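PDB 1FFV: cutm, flavoprotein of carbon monoxide dehydrogenase from Hydrogenophaga pseudoflava, which binds flavin-adenine dinucleotide and, as the flavoprotein of carbon monoxide dehydrogenase, probably passes electrons from CO oxidation on to an external acceptor. Local coordinates for residues 130-136 with 147-153; 178-184 with 281-287. One frame throughout, in Å; residues are numbered along the deposited sequence.

Contact 1. Residues 130-136 with 147-153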
ATOM      1  N   ILE C 130      45.961  24.929 -28.931  1.00 25.96           N
ATOM      2  CA  ILE C 130      46.782  26.003 -29.480  1.00 25.85           C
ATOM      3  C   ILE C 130      48.198  25.903 -28.894  1.00 26.31           C
ATOM      4  O   ILE C 130      49.188  25.935 -29.625  1.00 26.55           O
ATOM      5  CB  ILE C 130      46.158  27.383 -29.165  1.00 25.87           C
ATOM      6  CG1 ILE C 130      44.805  27.512 -29.877  1.00 25.66           C
ATOM      7  CG2 ILE C 130      47.102  28.516 -29.563  1.00 25.61           C
ATOM      8  CD1 ILE C 130      44.049  28.795 -29.581  1.00 25.28           C
ATOM      9  N   ALA C 131      48.291  25.718 -27.583  1.00 26.06           N
ATOM     10  CA  ALA C 131      49.585  25.604 -26.928  1.00 26.30           C
ATOM     11  C   ALA C 131      50.438  24.441 -27.462  1.00 26.45           C
ATOM     12  O   ALA C 131      51.658  24.573 -27.595  1.00 26.42           O
ATOM     13  CB  ALA C 131      49.399  25.475 -25.427  1.00 25.94           C
ATOM     14  N   VAL C 132      49.804  23.304 -27.748  1.00 26.59           N
ATOM     15  CA  VAL C 132      50.523  22.132 -28.259  1.00 26.78           C
ATOM     16  C   VAL C 132      50.673  22.127 -29.784  1.00 26.87           C
ATOM     17  O   VAL C 132      51.271  21.216 -30.351  1.00 26.56           O
ATOM     18  CB  VAL C 132      49.878  20.791 -27.791  1.00 27.15           C
ATOM     19  CG1 VAL C 132      49.896  20.698 -26.267  1.00 26.65           C
ATOM     20  CG2 VAL C 132      48.453  20.653 -28.328  1.00 26.54           C
ATOM     21  N   GLU C 133      50.107  23.143 -30.433  1.00 27.44           N
ATOM     22  CA  GLU C 133      50.177  23.317 -31.886  1.00 28.09           C
ATOM     23  C   GLU C 133      49.479  22.215 -32.670  1.00 28.04           C
ATOM     24  O   GLU C 133      49.945  21.793 -33.732  1.00 28.31           O
ATOM     25  CB  GLU C 133      51.638  23.442 -32.336  1.00 28.61           C
ATOM     26  CG  GLU C 133      52.372  24.619 -31.733  1.00 29.36           C
ATOM     27  CD  GLU C 133      53.832  24.659 -32.138  1.00 30.53           C
ATOM     28  OE1 GLU C 133      54.139  25.182 -33.227  1.00 31.20           O
ATOM     29  OE2 GLU C 133      54.680  24.167 -31.373  1.00 30.94           O
ATOM     30  N   ALA C 134      48.335  21.780 -32.158  1.00 27.84           N
ATOM     31  CA  ALA C 134      47.567  20.726 -32.796  1.00 27.38           C
ATOM     32  C   ALA C 134      46.964  21.142 -34.130  1.00 27.26           C
ATOM     33  O   ALA C 134      46.896  22.324 -34.469  1.00 26.94           O
ATOM     34  CB  ALA C 134      46.468  20.261 -31.862  1.00 27.36           C
ATOM     35  N   HIS C 135      46.565  20.140 -34.896  1.00 27.01           N
ATOM     36  CA  HIS C 135      45.919  20.340 -36.179  1.00 27.06           C
ATOM     37  C   HIS C 135      44.758  19.358 -36.204  1.00 27.04           C
ATOM     38  O   HIS C 135      44.840  18.269 -35.636  1.00 26.44           O
ATOM     39  CB  HIS C 135      46.883  20.081 -37.334  1.00 27.67           C
ATOM     40  CG  HIS C 135      47.896  21.166 -37.527  1.00 27.77           C
ATOM     41  ND1 HIS C 135      48.999  21.309 -36.714  1.00 28.63           N
ATOM     42  CD2 HIS C 135      47.970  22.161 -38.441  1.00 27.80           C
ATOM     43  CE1 HIS C 135      49.711  22.346 -37.118  1.00 28.42           C
ATOM     44  NE2 HIS C 135      49.108  22.879 -38.166  1.00 28.63           N
ATOM     45  N   PHE C 136      43.661  19.764 -36.827  1.00 27.30           N
ATOM     46  CA  PHE C 136      42.469  18.938 -36.877  1.00 27.54           C
ATOM     47  C   PHE C 136      42.115  18.475 -38.286  1.00 27.61           C
ATOM     48  O   PHE C 136      42.035  19.280 -39.207  1.00 27.55           O
ATOM     49  CB  PHE C 136      41.294  19.721 -36.288  1.00 27.68           C
ATOM     50  CG  PHE C 136      41.600  20.382 -34.969  1.00 28.13           C
ATOM     51  CD1 PHE C 136      42.261  19.688 -33.959  1.00 28.15           C
ATOM     52  CD2 PHE C 136      41.241  21.711 -34.745  1.00 27.92           C
ATOM     53  CE1 PHE C 136      42.565  20.308 -32.748  1.00 28.06           C
ATOM     54  CE2 PHE C 136      41.540  22.343 -33.533  1.00 27.85           C
ATOM     55  CZ  PHE C 136      42.203  21.641 -32.538  1.00 28.07           C
ATOM     56  N   VAL C 147      43.267  21.593 -40.645  1.00 29.80           N
ATOM     57  CA  VAL C 147      43.352  22.986 -40.239  1.00 29.32           C
ATOM     58  C   VAL C 147      44.036  23.083 -38.878  1.00 29.13           C
ATOM     59  O   VAL C 147      43.960  22.146 -38.073  1.00 29.24           O
ATOM     60  CB  VAL C 147      41.952  23.635 -40.179  1.00 29.44           C
ATOM     61  CG1 VAL C 147      41.360  23.722 -41.586  1.00 29.60           C
ATOM     62  CG2 VAL C 147      41.029  22.839 -39.255  1.00 29.23           C
ATOM     63  N   PRO C 148      44.765  24.191 -38.625  1.00 28.74           N
ATOM     64  CA  PRO C 148      45.462  24.385 -37.349  1.00 28.46           C
ATOM     65  C   PRO C 148      44.534  24.822 -36.220  1.00 28.29           C
ATOM     66  O   PRO C 148      43.508  25.464 -36.457  1.00 28.32           O
ATOM     67  CB  PRO C 148      46.462  25.485 -37.681  1.00 28.08           C
ATOM     68  CG  PRO C 148      45.693  26.330 -38.628  1.00 28.26           C
ATOM     69  CD  PRO C 148      45.060  25.303 -39.548  1.00 28.47           C
ATOM     70  N   ALA C 149      44.885  24.438 -34.998  1.00 28.34           N
ATOM     71  CA  ALA C 149      44.114  24.826 -33.823  1.00 28.40           C
ATOM     72  C   ALA C 149      44.176  26.353 -33.764  1.00 28.86           C
ATOM     73  O   ALA C 149      43.163  27.019 -33.559  1.00 28.52           O
ATOM     74  CB  ALA C 149      44.724  24.219 -32.571  1.00 27.44           C
ATOM     75  N   ASP C 150      45.369  26.897 -34.012  1.00 29.37           N
ATOM     76  CA  ASP C 150      45.583  28.342 -34.014  1.00 29.84           C
ATOM     77  C   ASP C 150      44.975  28.926 -35.288  1.00 29.47           C
ATOM     78  O   ASP C 150      45.649  29.090 -36.295  1.00 29.68           O
ATOM     79  CB  ASP C 150      47.082  28.649 -33.941  1.00 30.39           C
ATOM     80  CG  ASP C 150      47.382  30.133 -34.012  1.00 30.96           C
ATOM     81  OD1 ASP C 150      46.629  30.922 -33.409  1.00 32.00           O
ATOM     82  OD2 ASP C 150      48.374  30.518 -34.667  1.00 31.24           O
ATOM     83  N   GLY C 151      43.679  29.193 -35.243  1.00 29.71           N
ATOM     84  CA  GLY C 151      42.987  29.730 -36.401  1.00 29.43           C
ATOM     85  C   GLY C 151      41.647  29.045 -36.599  1.00 29.36           C
ATOM     86  O   GLY C 151      40.828  29.487 -37.410  1.00 29.32           O
ATOM     87  N   PHE C 152      41.416  27.992 -35.814  1.00 29.25           N
ATOM     88  CA  PHE C 152      40.191  27.198 -35.865  1.00 29.52           C
ATOM     89  C   PHE C 152      38.996  27.842 -35.154  1.00 29.92           C
ATOM     90  O   PHE C 152      37.843  27.611 -35.527  1.00 29.65           O
ATOM     91  CB  PHE C 152      40.458  25.831 -35.233  1.00 29.19           C
ATOM     92  CG  PHE C 152      39.320  24.858 -35.367  1.00 29.93           C
ATOM     93  CD1 PHE C 152      39.036  24.258 -36.594  1.00 29.76           C
ATOM     94  CD2 PHE C 152      38.550  24.511 -34.259  1.00 29.48           C
ATOM     95  CE1 PHE C 152      37.999  23.322 -36.711  1.00 29.78           C
ATOM     96  CE2 PHE C 152      37.515  23.577 -34.367  1.00 29.25           C
ATOM     97  CZ  PHE C 152      37.241  22.984 -35.590  1.00 29.43           C
ATOM     98  N   PHE C 153      39.279  28.644 -34.133  1.00 30.14           N
ATOM     99  CA  PHE C 153      38.244  29.279 -33.332  1.00 30.77           C
ATOM    100  C   PHE C 153      37.899  30.679 -33.823  1.00 31.65           C
ATOM    101  O   PHE C 153      38.713  31.602 -33.737  1.00 32.29           O
ATOM    102  CB  PHE C 153      38.684  29.241 -31.868  1.00 29.77           C
ATOM    103  CG  PHE C 153      39.125  27.864 -31.421  1.00 29.12           C
ATOM    104  CD1 PHE C 153      38.184  26.857 -31.194  1.00 28.63           C
ATOM    105  CD2 PHE C 153      40.483  27.552 -31.298  1.00 28.50           C
ATOM    106  CE1 PHE C 153      38.588  25.556 -30.855  1.00 28.37           C
ATOM    107  CE2 PHE C 153      40.903  26.255 -30.959  1.00 27.86           C
ATOM    108  CZ  PHE C 153      39.954  25.255 -30.740  1.00 28.21           C
TER
HETATM  109  O   HOH W   1      47.789  24.964 -34.246  1.00 31.17           O

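Contact 2. Residues 178-184 with 281-287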
ATOM      1  N   GLY C 178      62.578  17.421 -22.991  1.00 36.50           N
ATOM      2  CA  GLY C 178      62.884  18.596 -22.192  1.00 36.14           C
ATOM      3  C   GLY C 178      61.874  19.728 -22.320  1.00 36.17           C
ATOM      4  O   GLY C 178      62.105  20.832 -21.818  1.00 36.28           O
ATOM      5  N   THR C 179      60.760  19.471 -23.000  1.00 35.62           N
ATOM      6  CA  THR C 179      59.725  20.485 -23.163  1.00 35.17           C
ATOM      7  C   THR C 179      59.008  20.776 -21.847  1.00 34.82           C
ATOM      8  O   THR C 179      58.598  19.856 -21.140  1.00 34.91           O
ATOM      9  CB  THR C 179      58.678  20.052 -24.197  1.00 35.09           C
ATOM     10  OG1 THR C 179      59.292  19.974 -25.487  1.00 35.59           O
ATOM     11  CG2 THR C 179      57.526  21.039 -24.248  1.00 34.84           C
ATOM     12  N   GLY C 180      58.901  22.057 -21.513  1.00 34.26           N
ATOM     13  CA  GLY C 180      58.210  22.461 -20.305  1.00 33.60           C
ATOM     14  C   GLY C 180      56.770  22.772 -20.676  1.00 33.35           C
ATOM     15  O   GLY C 180      56.490  23.147 -21.825  1.00 33.38           O
ATOM     16  N   TRP C 181      55.861  22.655 -19.711  1.00 32.57           N
ATOM     17  CA  TRP C 181      54.445  22.900 -19.972  1.00 32.18           C
ATOM     18  C   TRP C 181      53.665  23.227 -18.706  1.00 31.90           C
ATOM     19  O   TRP C 181      54.166  23.062 -17.591  1.00 31.79           O
ATOM     20  CB  TRP C 181      53.833  21.658 -20.623  1.00 32.31           C
ATOM     21  CG  TRP C 181      54.200  20.397 -19.890  1.00 32.62           C
ATOM     22  CD1 TRP C 181      55.336  19.647 -20.057  1.00 32.64           C
ATOM     23  CD2 TRP C 181      53.469  19.784 -18.826  1.00 32.70           C
ATOM     24  NE1 TRP C 181      55.357  18.611 -19.155  1.00 33.19           N
ATOM     25  CE2 TRP C 181      54.223  18.671 -18.386  1.00 33.20           C
ATOM     26  CE3 TRP C 181      52.252  20.070 -18.193  1.00 32.89           C
ATOM     27  CZ2 TRP C 181      53.797  17.840 -17.338  1.00 33.31           C
ATOM     28  CZ3 TRP C 181      51.829  19.246 -17.152  1.00 33.45           C
ATOM     29  CH2 TRP C 181      52.602  18.142 -16.736  1.00 33.40           C
ATOM     30  N   ALA C 182      52.418  23.651 -18.888  1.00 31.26           N
ATOM     31  CA  ALA C 182      51.558  23.975 -17.763  1.00 31.07           C
ATOM     32  C   ALA C 182      50.174  24.429 -18.188  1.00 30.73           C
ATOM     33  O   ALA C 182      49.986  24.941 -19.290  1.00 30.76           O
ATOM     34  CB  ALA C 182      52.206  25.059 -16.895  1.00 30.72           C
ATOM     35  N   TYR C 183      49.200  24.166 -17.324  1.00 30.40           N
ATOM     36  CA  TYR C 183      47.828  24.611 -17.531  1.00 30.21           C
ATOM     37  C   TYR C 183      47.316  25.072 -16.177  1.00 30.50           C
ATOM     38  O   TYR C 183      47.035  24.255 -15.300  1.00 30.43           O
ATOM     39  CB  TYR C 183      46.906  23.517 -18.066  1.00 28.88           C
ATOM     40  CG  TYR C 183      45.573  24.089 -18.499  1.00 28.09           C
ATOM     41  CD1 TYR C 183      45.527  25.175 -19.379  1.00 27.73           C
ATOM     42  CD2 TYR C 183      44.364  23.591 -18.002  1.00 27.36           C
ATOM     43  CE1 TYR C 183      44.320  25.757 -19.753  1.00 27.13           C
ATOM     44  CE2 TYR C 183      43.137  24.173 -18.375  1.00 27.03           C
ATOM     45  CZ  TYR C 183      43.133  25.257 -19.252  1.00 27.35           C
ATOM     46  OH  TYR C 183      41.959  25.860 -19.642  1.00 26.95           O
ATOM     47  N   GLU C 184      47.288  26.382 -15.979  1.00 31.13           N
ATOM     48  CA  GLU C 184      46.804  26.950 -14.725  1.00 31.51           C
ATOM     49  C   GLU C 184      45.350  27.335 -14.926  1.00 31.55           C
ATOM     50  O   GLU C 184      45.041  28.176 -15.771  1.00 31.65           O
ATOM     51  CB  GLU C 184      47.625  28.181 -14.333  1.00 31.73           C
ATOM     52  CG  GLU C 184      49.083  27.892 -13.991  1.00 32.57           C
ATOM     53  CD  GLU C 184      49.257  27.064 -12.727  1.00 33.73           C
ATOM     54  OE1 GLU C 184      48.581  27.342 -11.710  1.00 33.75           O
ATOM     55  OE2 GLU C 184      50.085  26.128 -12.752  1.00 35.03           O
ATOM     56  N   ALA C 281      55.636  27.642 -13.932  1.00 34.40           N
ATOM     57  CA  ALA C 281      55.515  26.200 -13.770  1.00 34.70           C
ATOM     58  C   ALA C 281      56.110  25.497 -14.982  1.00 34.96           C
ATOM     59  O   ALA C 281      56.716  24.432 -14.853  1.00 34.96           O
ATOM     60  CB  ALA C 281      54.051  25.809 -13.591  1.00 34.45           C
ATOM     61  N   ALA C 282      55.940  26.103 -16.155  1.00 35.26           N
ATOM     62  CA  ALA C 282      56.471  25.541 -17.390  1.00 35.73           C
ATOM     63  C   ALA C 282      57.994  25.548 -17.367  1.00 36.18           C
ATOM     64  O   ALA C 282      58.627  24.533 -17.647  1.00 35.99           O
ATOM     65  CB  ALA C 282      55.959  26.317 -18.587  1.00 35.58           C
ATOM     66  N   TRP C 283      58.574  26.682 -16.981  1.00 37.06           N
ATOM     67  CA  TRP C 283      60.026  26.822 -16.914  1.00 37.76           C
ATOM     68  C   TRP C 283      60.624  25.746 -16.019  1.00 38.49           C
ATOM     69  O   TRP C 283      61.573  25.074 -16.409  1.00 38.70           O
ATOM     70  CB  TRP C 283      60.411  28.222 -16.419  1.00 37.62           C
ATOM     71  CG  TRP C 283      61.908  28.468 -16.306  1.00 38.09           C
ATOM     72  CD1 TRP C 283      62.638  28.545 -15.154  1.00 38.28           C
ATOM     73  CD2 TRP C 283      62.839  28.680 -17.380  1.00 37.96           C
ATOM     74  NE1 TRP C 283      63.957  28.795 -15.440  1.00 38.37           N
ATOM     75  CE2 TRP C 283      64.108  28.883 -16.799  1.00 38.13           C
ATOM     76  CE3 TRP C 283      62.722  28.722 -18.772  1.00 37.86           C
ATOM     77  CZ2 TRP C 283      65.256  29.123 -17.564  1.00 38.27           C
ATOM     78  CZ3 TRP C 283      63.860  28.961 -19.535  1.00 38.38           C
ATOM     79  CH2 TRP C 283      65.113  29.159 -18.927  1.00 38.24           C
ATOM     80  N   ALA C 284      60.016  25.541 -14.855  1.00 39.38           N
ATOM     81  CA  ALA C 284      60.475  24.542 -13.894  1.00 40.18           C
ATOM     82  C   ALA C 284      60.471  23.124 -14.466  1.00 40.98           C
ATOM     83  O   ALA C 284      61.166  22.237 -13.962  1.00 40.80           O
ATOM     84  CB  ALA C 284      59.614  24.600 -12.635  1.00 40.07           C
ATOM     85  N   ARG C 285      59.659  22.911 -15.500  1.00 41.84           N
ATOM     86  CA  ARG C 285      59.562  21.602 -16.136  1.00 42.64           C
ATOM     87  C   ARG C 285      60.520  21.416 -17.300  1.00 42.95           C
ATOM     88  O   ARG C 285      60.660  20.309 -17.808  1.00 43.24           O
ATOM     89  CB  ARG C 285      58.120  21.320 -16.565  1.00 42.87           C
ATOM     90  CG  ARG C 285      57.229  20.959 -15.394  1.00 43.14           C
ATOM     91  CD  ARG C 285      55.769  20.858 -15.774  1.00 43.49           C
ATOM     92  NE  ARG C 285      54.979  20.385 -14.638  1.00 44.05           N
ATOM     93  CZ  ARG C 285      53.865  20.964 -14.198  1.00 44.30           C
ATOM     94  NH1 ARG C 285      53.385  22.046 -14.803  1.00 44.46           N
ATOM     95  NH2 ARG C 285      53.251  20.482 -13.124  1.00 43.91           N
ATOM     96  N   CYS C 286      61.182  22.496 -17.709  1.00 43.59           N
ATOM     97  CA  CYS C 286      62.144  22.459 -18.809  1.00 44.40           C
ATOM     98  C   CYS C 286      63.462  21.804 -18.394  1.00 45.39           C
ATOM     99  O   CYS C 286      63.872  21.888 -17.234  1.00 45.28           O
ATOM    100  CB  CYS C 286      62.426  23.870 -19.330  1.00 44.23           C
ATOM    101  SG  CYS C 286      61.114  24.597 -20.316  1.00 44.33           S
ATOM    102  N   ALA C 287      64.126  21.172 -19.361  1.00 46.42           N
ATOM    103  CA  ALA C 287      65.403  20.497 -19.131  1.00 47.23           C
ATOM    104  C   ALA C 287      66.125  20.257 -20.456  1.00 47.71           C
ATOM    105  O   ALA C 287      66.277  21.175 -21.269  1.00 48.36           O
ATOM    106  CB  ALA C 287      65.177  19.174 -18.412  1.00 47.36           C
TER
HETATM  107  O   HOH W   2      63.564  22.510 -22.974  1.00 33.03           O
HETATM  108  O   HOH W   3      50.085  22.586 -14.857  1.00 40.03           O

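Contact 1. Residues 130-136 with 147-153
Phe-136 drives one edge of its ring into the face of Phe-152, and this T-shaped stack is the tight part of the contact. The ring planes stand at 75° with centroids 5.0 Å apart, and Phe-136 CD2 sits over the centre of the Phe-152 ring. Phe-152 is placed there by its first torsion, which sets CG anti to the backbone N (chi1 -173°) and swings the ring back toward the strand pair. Phe-136 CZ also meets the methyl of Ala-149, CZ to CB 3.6 Å. Replacing Phe-152 by an alanine would probably leave the edge of Phe-136 without its facing ring and open a gap beside it. Farther along, Ile-130 reaches Phe-153 with the end of its chain, Ile-130 CD1 to Phe-153 CD2 4.1 Å.

Behind the rings the backbones pair as an antiparallel ladder. Phe-136 N bonds Val-147 O at 2.7 Å, nearly straight at the hydrogen, and Val-147 N returns the bond to Phe-136 O. Past this pair Ala-149 N reaches Ala-134 O at 3.0 Å from above the carbonyl plane. A water also donates to Ala-134 O and accepts from Asp-150 N, bridging the point where the chains part.

The other side is looser and partly open to solvent: the imidazole of His-135 lies obliquely against Pro-148, His-135 CD2 to Pro-148 CB 3.7 Å, and Asp-150 turns its carboxylate to a salt bridge with Arg-225.

The contact joins the start and end of the hairpin of strands 135-140 and 143-148 in the FAD-binding domain. Helix 112-117 packs on all three phenylalanines through Ile-116, and Met-167 of strand 166-173 touches both Phe-136 and Phe-152.

Contact 2. Residues 178-184 with 281-287
Strand 180-184 and helix 281-285 run nearly antiparallel, at 150°, with their axes only 5.5 Å apart, and Ala-287 N bonds Gly-178 O at 3.2 Å where the chain ends. Glycine and alanine permit this closeness: a side chain at Gly-180 would clash with Ala-282 O and Cys-286 SG, while Ala-182 CB meets Ala-281 CB at 3.9 Å.

Arg-285 carries the side-chain contact. Extended from CG to NE, it crosses Trp-181 so that CD and then the guanidinium lie over one face of the indole, the two planes only 6° apart. Arg-285 CD makes a CH-pi contact 3.9 Å from the centroid of the Trp-181 six-membered ring, and Arg-285 CZ a cation-pi contact 4.2 Å from the same centroid. The CB of Trp-181 points away from the helix, but with CG between the backbone N and the carbonyl carbon (chi1 48°) the indole folds back against Arg-285. Arg-285 NH1 also donates to Trp-181 O at 3.1 Å, close to the guanidinium plane. Leu-93 and Pro-92 of helix 92-97 also touch the indole.

One residue thus receives the arginine twice, through ring and carbonyl; the bond probably fixes the guanidinium's rotation, while the aromatic face is likely to stabilise its charge.

Following the chain from the N terminus, contact 1 closes first: helix 125-131 leads into strand 135-140, and the return strand 143-148 brings residues 147-153 back after a short hairpin. Contact 2 opens later and closes a much longer loop, as 96 residues separate segment 178-184 from segment 281-287, which ends helix 264-285 and the chain. The loops therefore follow in series, neither nested nor crossed. The centres of contact 1 and contact 2 are 20 Å apart, and the two do not touch. Strand 196-205 touches both: it packs on Ala-131 and Val-132 of contact 1 and pairs with strand 180-186 of contact 2.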